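Local atomic coordinates of telomere length regulator taz1 (Schizosaccharomyces pombe, PDB entry 4ZMK), a protein that binds double-stranded telomeric DNA, forms homodimers and regulates telomere length and function, represented here by its dimerization domain. Residues R6-N11 with L31-G36. Numbering follows the deposited sequence.
Sequences RTLGLN and LDKITG
Lys33 reaches from helix 20-40 to the C-terminal end of helix 3-7, where its ammonium donates a hydrogen bond to a backbone carbonyl, NZ to Thr7 O at 3.0 Å. The nitrogen lies in the plane of that carbonyl, with a C=O...N angle of 156°. CG of Lys33 stands anti to its own carbonyl carbon (chi1 -62°), and the chain is fully extended beyond it, which carries NZ across to the short helix. A water forms a second link: it accepts from Lys33 NZ at 3.1 Å and donates to Leu8 O at 3.0 Å. The successive carbonyls of Thr7 and Leu8 are thus tied to one ammonium, one directly and one through the water. The turn closes at Gly9, whose positive phi (68°) belongs to a Schellman motif.

The tighter part is apolar. The side chains of Leu8 and Lys33 run antiparallel alongside each other, and Leu8 CD2 rests on the aliphatic stem at Lys33 CD, 3.8 Å away. Leu8 is buried; the ammonium of the exposed Lys33, with its bridging water, makes up the more open polar side.

Behind this contact, Thr7, Leu8 and Ile34 all pack on Phe53 of helix 44-70, so the short N-terminal helix lies against the hairpin of helices 20-40 and 44-70. Helix 20-40 also faces the second subunit, where Leu31 meets its counterpart Leu31 and Asp32 OD1 hydrogen-bonds Ser58 OG of that subunit.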
ATOM      1  N   ARG A   6       0.941 -15.032  -0.631  1.00 19.42           N
ATOM      2  CA  ARG A   6      -0.243 -15.858  -0.506  1.00 20.59           C
ATOM      3  C   ARG A   6      -1.244 -15.244   0.464  1.00 19.77           C
ATOM      4  O   ARG A   6      -2.443 -15.218   0.191  1.00 20.50           O
ATOM      5  CB  ARG A   6       0.142 -17.261  -0.056  1.00 22.61           C
ATOM      6  CG  ARG A   6      -1.030 -18.205   0.101  1.00 25.43           C
ATOM      7  CD  ARG A   6      -1.402 -18.882  -1.208  1.00 27.73           C
ATOM      8  NE  ARG A   6      -2.438 -19.888  -0.988  1.00 32.81           N
ATOM      9  CZ  ARG A   6      -3.675 -19.817  -1.476  1.00 36.68           C
ATOM     10  NH1 ARG A   6      -4.036 -18.790  -2.232  1.00 40.14           N
ATOM     11  NH2 ARG A   6      -4.552 -20.781  -1.216  1.00 33.76           N
ATOM     12  N   THR A   7      -0.752 -14.744   1.590  1.00 19.05           N
ATOM     13  CA  THR A   7      -1.620 -14.231   2.640  1.00 18.65           C
ATOM     14  C   THR A   7      -2.334 -12.967   2.163  1.00 27.08           C
ATOM     15  O   THR A   7      -3.507 -12.752   2.486  1.00 27.06           O
ATOM     16  CB  THR A   7      -0.819 -13.945   3.936  1.00 18.46           C
ATOM     17  OG1 THR A   7      -0.267 -15.165   4.434  1.00 20.14           O
ATOM     18  CG2 THR A   7      -1.691 -13.348   5.011  1.00 18.25           C
ATOM     19  N   LEU A   8      -1.639 -12.154   1.368  1.00 17.92           N
ATOM     20  CA  LEU A   8      -2.176 -10.873   0.897  1.00 16.95           C
ATOM     21  C   LEU A   8      -2.918 -10.998  -0.434  1.00 20.48           C
ATOM     22  O   LEU A   8      -3.466 -10.022  -0.949  1.00 25.19           O
ATOM     23  CB  LEU A   8      -1.055  -9.836   0.761  1.00 13.73           C
ATOM     24  CG  LEU A   8      -0.335  -9.467   2.051  1.00 13.41           C
ATOM     25  CD1 LEU A   8       0.696  -8.384   1.803  1.00 12.48           C
ATOM     26  CD2 LEU A   8      -1.353  -9.030   3.106  1.00 13.38           C
ATOM     27  N   GLY A   9      -2.913 -12.198  -0.996  1.00 19.12           N
ATOM     28  CA  GLY A   9      -3.670 -12.471  -2.205  1.00 17.37           C
ATOM     29  C   GLY A   9      -3.145 -11.746  -3.426  1.00 20.10           C
ATOM     30  O   GLY A   9      -3.924 -11.267  -4.248  1.00 22.53           O
ATOM     31  N   LEU A  10      -1.823 -11.703  -3.561  1.00 16.49           N
ATOM     32  CA  LEU A  10      -1.188 -10.850  -4.550  1.00 20.80           C
ATOM     33  C   LEU A  10      -0.605 -11.561  -5.762  1.00 17.25           C
ATOM     34  O   LEU A  10       0.040 -10.924  -6.589  1.00 26.64           O
ATOM     35  CB  LEU A  10      -0.078 -10.043  -3.875  1.00 18.96           C
ATOM     36  CG  LEU A  10      -0.516  -9.027  -2.813  1.00 19.44           C
ATOM     37  CD1 LEU A  10       0.715  -8.321  -2.231  1.00 16.51           C
ATOM     38  CD2 LEU A  10      -1.513  -8.017  -3.377  1.00 16.35           C
ATOM     39  N   ASN A  11      -0.832 -12.861  -5.903  1.00 24.28           N
ATOM     40  CA  ASN A  11      -0.091 -13.584  -6.934  1.00 33.53           C
ATOM     41  C   ASN A  11      -0.530 -13.271  -8.362  1.00 30.19           C
ATOM     42  O   ASN A  11       0.087 -13.743  -9.305  1.00 34.56           O
ATOM     43  CB  ASN A  11      -0.140 -15.098  -6.693  1.00 40.97           C
ATOM     44  CG  ASN A  11      -1.509 -15.687  -6.889  1.00 60.13           C
ATOM     45  OD1 ASN A  11      -2.395 -15.078  -7.484  1.00 71.89           O
ATOM     46  ND2 ASN A  11      -1.694 -16.897  -6.382  1.00 66.65           N
ATOM     47  N   LEU A  31      -3.276  -3.461   2.626  1.00 15.29           N
ATOM     48  CA  LEU A  31      -2.974  -2.394   3.584  1.00 10.85           C
ATOM     49  C   LEU A  31      -3.785  -2.492   4.878  1.00 11.59           C
ATOM     50  O   LEU A  31      -3.292  -2.173   5.954  1.00 20.83           O
ATOM     51  CB  LEU A  31      -3.206  -1.030   2.947  1.00 10.65           C
ATOM     52  CG  LEU A  31      -2.171  -0.582   1.934  1.00 10.15           C
ATOM     53  CD1 LEU A  31      -2.721   0.587   1.132  1.00 10.73           C
ATOM     54  CD2 LEU A  31      -0.903  -0.185   2.657  1.00 17.16           C
ATOM     55  N   ASP A  32      -5.039  -2.908   4.775  1.00 12.18           N
ATOM     56  CA  ASP A  32      -5.876  -3.068   5.964  1.00 13.17           C
ATOM     57  C   ASP A  32      -5.350  -4.179   6.886  1.00 15.81           C
ATOM     58  O   ASP A  32      -5.486  -4.102   8.105  1.00 19.70           O
ATOM     59  CB  ASP A  32      -7.329  -3.376   5.569  1.00 19.97           C
ATOM     60  CG  ASP A  32      -8.035  -2.186   4.940  1.00 21.83           C
ATOM     61  OD1 ASP A  32      -7.465  -1.075   4.964  1.00 19.51           O
ATOM     62  OD2 ASP A  32      -9.167  -2.360   4.434  1.00 23.61           O
ATOM     63  N   LYS A  33      -4.775  -5.223   6.295  1.00 14.02           N
ATOM     64  CA  LYS A  33      -4.157  -6.290   7.064  1.00 14.07           C
ATOM     65  C   LYS A  33      -2.874  -5.797   7.753  1.00 13.78           C
ATOM     66  O   LYS A  33      -2.574  -6.208   8.866  1.00 23.97           O
ATOM     67  CB  LYS A  33      -3.874  -7.492   6.165  1.00 14.14           C
ATOM     68  CG  LYS A  33      -5.146  -8.079   5.559  1.00 18.46           C
ATOM     69  CD  LYS A  33      -4.857  -9.213   4.592  1.00 25.16           C
ATOM     70  CE  LYS A  33      -6.150  -9.879   4.124  1.00 27.20           C
ATOM     71  NZ  LYS A  33      -5.894 -11.043   3.225  1.00 28.07           N
ATOM     72  N   ILE A  34      -2.136  -4.913   7.091  1.00 13.81           N
ATOM     73  CA  ILE A  34      -0.976  -4.253   7.696  1.00 12.67           C
ATOM     74  C   ILE A  34      -1.395  -3.352   8.860  1.00 13.31           C
ATOM     75  O   ILE A  34      -0.788  -3.381   9.926  1.00 19.39           O
ATOM     76  CB  ILE A  34      -0.203  -3.418   6.639  1.00 12.69           C
ATOM     77  CG1 ILE A  34       0.463  -4.340   5.630  1.00 11.39           C
ATOM     78  CG2 ILE A  34       0.835  -2.507   7.278  1.00 11.78           C
ATOM     79  CD1 ILE A  34       1.000  -3.601   4.428  1.00 10.66           C
ATOM     80  N   THR A  35      -2.425  -2.542   8.641  1.00 16.45           N
ATOM     81  CA  THR A  35      -2.994  -1.715   9.702  1.00 15.87           C
ATOM     82  C   THR A  35      -3.411  -2.565  10.898  1.00 15.48           C
ATOM     83  O   THR A  35      -3.157  -2.212  12.048  1.00 18.40           O
ATOM     84  CB  THR A  35      -4.210  -0.919   9.199  1.00 14.21           C
ATOM     85  OG1 THR A  35      -3.807  -0.091   8.111  1.00 14.93           O
ATOM     86  CG2 THR A  35      -4.771  -0.036  10.288  1.00 15.42           C
ATOM     87  N   GLY A  36      -4.044  -3.695  10.621  1.00 18.52           N
ATOM     88  CA  GLY A  36      -4.491  -4.585  11.673  1.00 17.19           C
ATOM     89  C   GLY A  36      -3.340  -5.128  12.491  1.00 17.78           C
ATOM     90  O   GLY A  36      -3.409  -5.144  13.715  1.00 28.10           O
TER
HETATM   91  O   HOH W   1      -5.271  -8.864   1.111  1.00 33.94           O